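Local coordinates for protein enoyl-CoA hydratase/carnithine racemase (Thermus thermophilus JL-18, PDB 6SL9) that probably isomerises the ring-1,2-epoxide of phenylacetyl-CoA to oxepin-CoA in phenylacetic acid catabolism, as a PaaG isomerase of the crotonase family, at residues Met5-Leu17 against Ala39-Ala51. Numbering follows the deposited sequence.
Sequences MILKERQDGVLVL and ALKEGEEDREVRA
With CG swung anti to the backbone N (chi1 -172°) and the chain bent at chi3, Arg10 lays its guanidinium over Glu48, whose own chain is extended. Glu48 CB sits over the centre of one guanidinium face, with OE2 on that same side, above the plane and not along an N-H, the carboxylate standing 78° to the guanidinium; the salt bridge from OE2 to Arg10 NH1 is modelled implausibly short at 2.5 Å, so its geometry is doubtful. At the edge, Arg10 NH2 bonds to Asp12 O at 2.9 Å, which holds the group's rotation, while a water links NE to Asp46 OD2. Lys8, also bent at chi3, crosses Glu42 at about a right angle, and its NZ reaches OE1 on the syn side at 3.0 Å. Beneath these exposed charges the packing is apolar: Leu15 CD2 lies 3.6 Å from Gly43 CA, where the missing side chain admits it, and Leu17 CD2 rests 3.8 Å from Ala39 CB. Where the hairpin's type II' turn ends, Gly13 O accepts from both Arg50 N (2.7 Å) and Ala51 N (3.2 Å), and Leu15 N returns a bond to Ala51 O. The contact thus illustrates a beta-alpha-beta crossover in a crotonase fold: strand 14-19 lies between strand 6-11 and the parallel strand 51-56, helix 30-45 runs antiparallel to it on the Leu15 and Leu17 face, and helix 186-197 packs against Val14 on the other.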
loop_
_atom_site.group_PDB
_atom_site.type_symbol
_atom_site.label_atom_id
_atom_site.label_comp_id
_atom_site.label_asym_id
_atom_site.label_seq_id
_atom_site.Cartn_x
_atom_site.Cartn_y
_atom_site.Cartn_z
ATOM N N MET A 5 30.964 -2.999 17.839
ATOM C CA MET A 5 30.749 -1.998 16.792
ATOM C C MET A 5 29.395 -1.293 16.967
ATOM O O MET A 5 28.964 -0.677 15.992
ATOM C CB MET A 5 30.891 -2.602 15.408
ATOM C CG MET A 5 32.271 -3.150 15.182
ATOM S SD MET A 5 32.342 -4.379 13.854
ATOM C CE MET A 5 31.673 -5.752 14.783
ATOM N N ILE A 6 28.785 -1.307 18.162
ATOM C CA ILE A 6 27.557 -0.510 18.440
ATOM C C ILE A 6 27.865 0.409 19.608
ATOM O O ILE A 6 28.001 -0.031 20.752
ATOM C CB ILE A 6 26.335 -1.388 18.699
ATOM C CG1 ILE A 6 26.072 -2.361 17.555
ATOM C CG2 ILE A 6 25.124 -0.534 18.968
ATOM C CD1 ILE A 6 25.636 -1.713 16.255
ATOM N N LEU A 7 28.054 1.682 19.336
ATOM C CA LEU A 7 28.231 2.654 20.435
ATOM C C LEU A 7 26.889 2.912 21.082
ATOM O O LEU A 7 25.860 2.934 20.393
ATOM C CB LEU A 7 28.842 3.950 19.920
ATOM C CG LEU A 7 30.256 3.853 19.356
ATOM C CD1 LEU A 7 30.653 5.138 18.598
ATOM C CD2 LEU A 7 31.285 3.600 20.444
ATOM N N LYS A 8 26.904 3.134 22.386
ATOM C CA LYS A 8 25.690 3.399 23.150
ATOM C C LYS A 8 25.901 4.627 24.017
ATOM O O LYS A 8 26.892 4.672 24.754
ATOM C CB LYS A 8 25.371 2.250 24.095
ATOM C CG LYS A 8 25.065 0.943 23.429
ATOM C CD LYS A 8 24.733 -0.149 24.456
ATOM C CE LYS A 8 25.933 -0.532 25.286
ATOM N NZ LYS A 8 25.673 -1.688 26.177
ATOM N N GLU A 9 24.928 5.520 24.035
ATOM C CA GLU A 9 24.976 6.649 24.975
ATOM C C GLU A 9 23.523 7.005 25.307
ATOM O O GLU A 9 22.722 7.071 24.444
ATOM C CB GLU A 9 25.671 7.834 24.311
ATOM C CG GLU A 9 25.457 9.158 24.998
ATOM C CD GLU A 9 25.775 10.357 24.129
ATOM O OE1 GLU A 9 25.336 11.459 24.514
ATOM O OE2 GLU A 9 26.431 10.182 23.081
ATOM N N ARG A 10 23.251 7.325 26.548
ATOM C CA ARG A 10 21.942 7.773 26.978
ATOM C C ARG A 10 21.979 9.293 27.127
ATOM O O ARG A 10 22.888 9.861 27.757
ATOM C CB ARG A 10 21.459 7.125 28.274
ATOM C CG ARG A 10 20.011 7.480 28.595
ATOM C CD ARG A 10 19.335 6.611 29.639
ATOM N NE ARG A 10 20.003 6.619 30.942
ATOM C CZ ARG A 10 19.784 7.468 31.929
ATOM N NH1 ARG A 10 20.424 7.297 33.067
ATOM N NH2 ARG A 10 18.957 8.489 31.787
ATOM N N GLN A 11 21.015 9.952 26.508
ATOM C CA GLN A 11 20.804 11.411 26.643
ATOM C C GLN A 11 19.356 11.564 27.118
ATOM O O GLN A 11 18.423 11.191 26.363
ATOM C CB GLN A 11 21.031 12.094 25.305
ATOM C CG GLN A 11 22.418 11.884 24.735
ATOM C CD GLN A 11 22.809 13.119 23.980
ATOM O OE1 GLN A 11 22.329 14.205 24.263
ATOM N NE2 GLN A 11 23.630 12.948 22.967
ATOM N N ASP A 12 19.145 11.998 28.361
ATOM C CA ASP A 12 17.774 12.011 28.949
ATOM C C ASP A 12 17.162 10.619 28.848
ATOM O O ASP A 12 17.681 9.610 29.398
ATOM C CB ASP A 12 16.813 12.916 28.154
ATOM C CG ASP A 12 17.087 14.416 28.168
ATOM O OD1 ASP A 12 18.194 14.849 28.618
ATOM O OD2 ASP A 12 16.183 15.174 27.726
ATOM N N GLY A 13 16.016 10.598 28.206
ATOM C CA GLY A 13 15.210 9.382 28.002
ATOM C C GLY A 13 15.507 8.656 26.695
ATOM O O GLY A 13 14.743 7.765 26.329
ATOM N N VAL A 14 16.581 9.034 25.999
ATOM C CA VAL A 14 16.913 8.480 24.672
ATOM C C VAL A 14 18.175 7.621 24.770
ATOM O O VAL A 14 19.228 8.122 25.208
ATOM C CB VAL A 14 17.069 9.596 23.622
ATOM C CG1 VAL A 14 17.406 8.989 22.258
ATOM C CG2 VAL A 14 15.823 10.445 23.545
ATOM N N LEU A 15 18.101 6.412 24.255
ATOM C CA LEU A 15 19.307 5.606 24.021
ATOM C C LEU A 15 19.733 5.854 22.564
ATOM O O LEU A 15 19.013 5.469 21.672
ATOM C CB LEU A 15 19.054 4.135 24.328
ATOM C CG LEU A 15 20.229 3.213 24.064
ATOM C CD1 LEU A 15 21.407 3.515 24.958
ATOM C CD2 LEU A 15 19.833 1.766 24.248
ATOM N N VAL A 16 20.936 6.390 22.405
ATOM C CA VAL A 16 21.531 6.664 21.094
ATOM C C VAL A 16 22.477 5.520 20.752
ATOM O O VAL A 16 23.453 5.272 21.506
ATOM C CB VAL A 16 22.237 8.012 21.087
ATOM C CG1 VAL A 16 22.751 8.269 19.670
ATOM C CG2 VAL A 16 21.363 9.162 21.518
ATOM N N LEU A 17 22.166 4.870 19.662
ATOM C CA LEU A 17 22.960 3.747 19.114
ATOM C C LEU A 17 23.645 4.186 17.831
ATOM O O LEU A 17 22.972 4.691 16.942
ATOM C CB LEU A 17 22.062 2.544 18.840
ATOM C CG LEU A 17 21.299 2.018 20.061
ATOM C CD1 LEU A 17 20.463 0.797 19.710
ATOM C CD2 LEU A 17 22.230 1.723 21.254
ATOM N N ALA A 39 21.978 -4.342 22.289
ATOM C CA ALA A 39 21.746 -2.922 22.621
ATOM C C ALA A 39 20.250 -2.612 22.581
ATOM O O ALA A 39 19.758 -1.879 23.427
ATOM C CB ALA A 39 22.495 -2.057 21.677
ATOM N N LEU A 40 19.533 -3.112 21.570
ATOM C CA LEU A 40 18.053 -2.958 21.505
ATOM C C LEU A 40 17.382 -3.584 22.723
ATOM O O LEU A 40 16.518 -2.954 23.361
ATOM C CB LEU A 40 17.509 -3.589 20.217
ATOM C CG LEU A 40 17.961 -2.956 18.915
ATOM C CD1 LEU A 40 17.603 -3.851 17.747
ATOM C CD2 LEU A 40 17.391 -1.560 18.720
ATOM N N LYS A 41 17.841 -4.778 23.058
ATOM C CA LYS A 41 17.300 -5.451 24.260
ATOM C C LYS A 41 17.561 -4.616 25.526
ATOM O O LYS A 41 16.669 -4.473 26.369
ATOM C CB LYS A 41 17.899 -6.843 24.351
ATOM C CG LYS A 41 17.368 -7.702 25.488
ATOM C CD LYS A 41 18.192 -8.944 25.610
ATOM C CE LYS A 41 17.722 -9.856 26.716
ATOM N NZ LYS A 41 18.689 -10.945 26.952
ATOM N N GLU A 42 18.790 -4.128 25.686
ATOM C CA GLU A 42 19.126 -3.330 26.895
ATOM C C GLU A 42 18.260 -2.069 26.928
ATOM O O GLU A 42 17.763 -1.730 27.990
ATOM C CB GLU A 42 20.614 -2.900 26.869
ATOM C CG GLU A 42 21.099 -2.099 28.059
ATOM C CD GLU A 42 22.634 -2.018 28.081
ATOM O OE1 GLU A 42 23.146 -0.988 27.673
ATOM O OE2 GLU A 42 23.289 -3.042 28.404
ATOM N N GLY A 43 18.100 -1.404 25.783
ATOM C CA GLY A 43 17.281 -0.207 25.746
ATOM C C GLY A 43 15.831 -0.499 26.080
ATOM O O GLY A 43 15.197 0.292 26.788
ATOM N N GLU A 44 15.286 -1.584 25.560
ATOM C CA GLU A 44 13.899 -1.954 25.860
ATOM C C GLU A 44 13.728 -2.282 27.346
ATOM O O GLU A 44 12.655 -1.985 27.916
ATOM C CB GLU A 44 13.438 -3.095 24.973
ATOM C CG GLU A 44 11.930 -3.144 24.830
ATOM C CD GLU A 44 11.429 -4.388 24.148
ATOM O OE1 GLU A 44 11.714 -5.484 24.630
ATOM O OE2 GLU A 44 10.753 -4.246 23.109
ATOM N N GLU A 45 14.699 -2.936 27.961
ATOM C CA GLU A 45 14.614 -3.329 29.393
ATOM C C GLU A 45 14.869 -2.116 30.329
ATOM O O GLU A 45 14.495 -2.189 31.457
ATOM C CB GLU A 45 15.637 -4.422 29.707
ATOM C CG GLU A 45 15.289 -5.750 29.056
ATOM C CD GLU A 45 16.181 -6.947 29.395
ATOM O OE1 GLU A 45 17.228 -6.769 30.046
ATOM O OE2 GLU A 45 15.837 -8.061 28.944
ATOM N N ASP A 46 15.526 -1.059 29.859
ATOM C CA ASP A 46 16.002 0.044 30.712
ATOM C C ASP A 46 14.815 0.979 30.989
ATOM O O ASP A 46 14.382 1.719 30.079
ATOM C CB ASP A 46 17.181 0.758 30.035
ATOM C CG ASP A 46 17.893 1.778 30.894
ATOM O OD1 ASP A 46 17.248 2.226 31.889
ATOM O OD2 ASP A 46 19.076 2.113 30.571
ATOM N N ARG A 47 14.380 1.062 32.239
ATOM C CA ARG A 47 13.221 1.910 32.596
ATOM C C ARG A 47 13.557 3.408 32.444
ATOM O O ARG A 47 12.634 4.216 32.408
ATOM C CB ARG A 47 12.673 1.591 33.999
ATOM C CG ARG A 47 12.101 0.185 34.113
ATOM C CD ARG A 47 11.285 -0.058 35.368
ATOM N NE ARG A 47 10.627 -1.364 35.259
ATOM C CZ ARG A 47 11.255 -2.553 35.288
ATOM N NH1 ARG A 47 12.568 -2.631 35.457
ATOM N NH2 ARG A 47 10.558 -3.674 35.164
ATOM N N GLU A 48 14.822 3.780 32.315
ATOM C CA GLU A 48 15.198 5.192 32.077
ATOM C C GLU A 48 15.158 5.566 30.580
ATOM O O GLU A 48 15.368 6.754 30.191
ATOM C CB GLU A 48 16.556 5.497 32.710
ATOM C CG GLU A 48 16.459 5.486 34.260
ATOM C CD GLU A 48 17.633 5.857 35.095
ATOM O OE1 GLU A 48 17.513 5.677 36.314
ATOM O OE2 GLU A 48 18.603 6.327 34.533
ATOM N N VAL A 49 14.917 4.591 29.714
ATOM C CA VAL A 49 14.869 4.790 28.251
ATOM C C VAL A 49 13.421 4.768 27.787
ATOM O O VAL A 49 12.715 3.785 28.061
ATOM C CB VAL A 49 15.733 3.756 27.530
ATOM C CG1 VAL A 49 15.559 3.831 26.053
ATOM C CG2 VAL A 49 17.190 3.920 27.916
ATOM N N ARG A 50 13.000 5.821 27.080
ATOM C CA ARG A 50 11.645 5.879 26.498
ATOM C C ARG A 50 11.678 5.988 24.984
ATOM O O ARG A 50 10.627 5.863 24.359
ATOM C CB ARG A 50 10.855 7.037 27.096
ATOM C CG ARG A 50 10.660 7.000 28.583
ATOM C CD ARG A 50 9.298 6.639 29.087
ATOM N NE ARG A 50 8.247 7.540 28.655
ATOM C CZ ARG A 50 7.929 8.690 29.211
ATOM N NH1 ARG A 50 8.557 9.182 30.267
ATOM N NH2 ARG A 50 6.946 9.368 28.677
ATOM N N ALA A 51 12.836 6.167 24.385
ATOM C CA ALA A 51 12.969 6.225 22.921
ATOM C C ALA A 51 14.377 5.824 22.543
ATOM O O ALA A 51 15.289 5.962 23.374
ATOM C CB ALA A 51 12.663 7.613 22.405
HETATM O O HOH W 1 20.588 3.843 31.888
#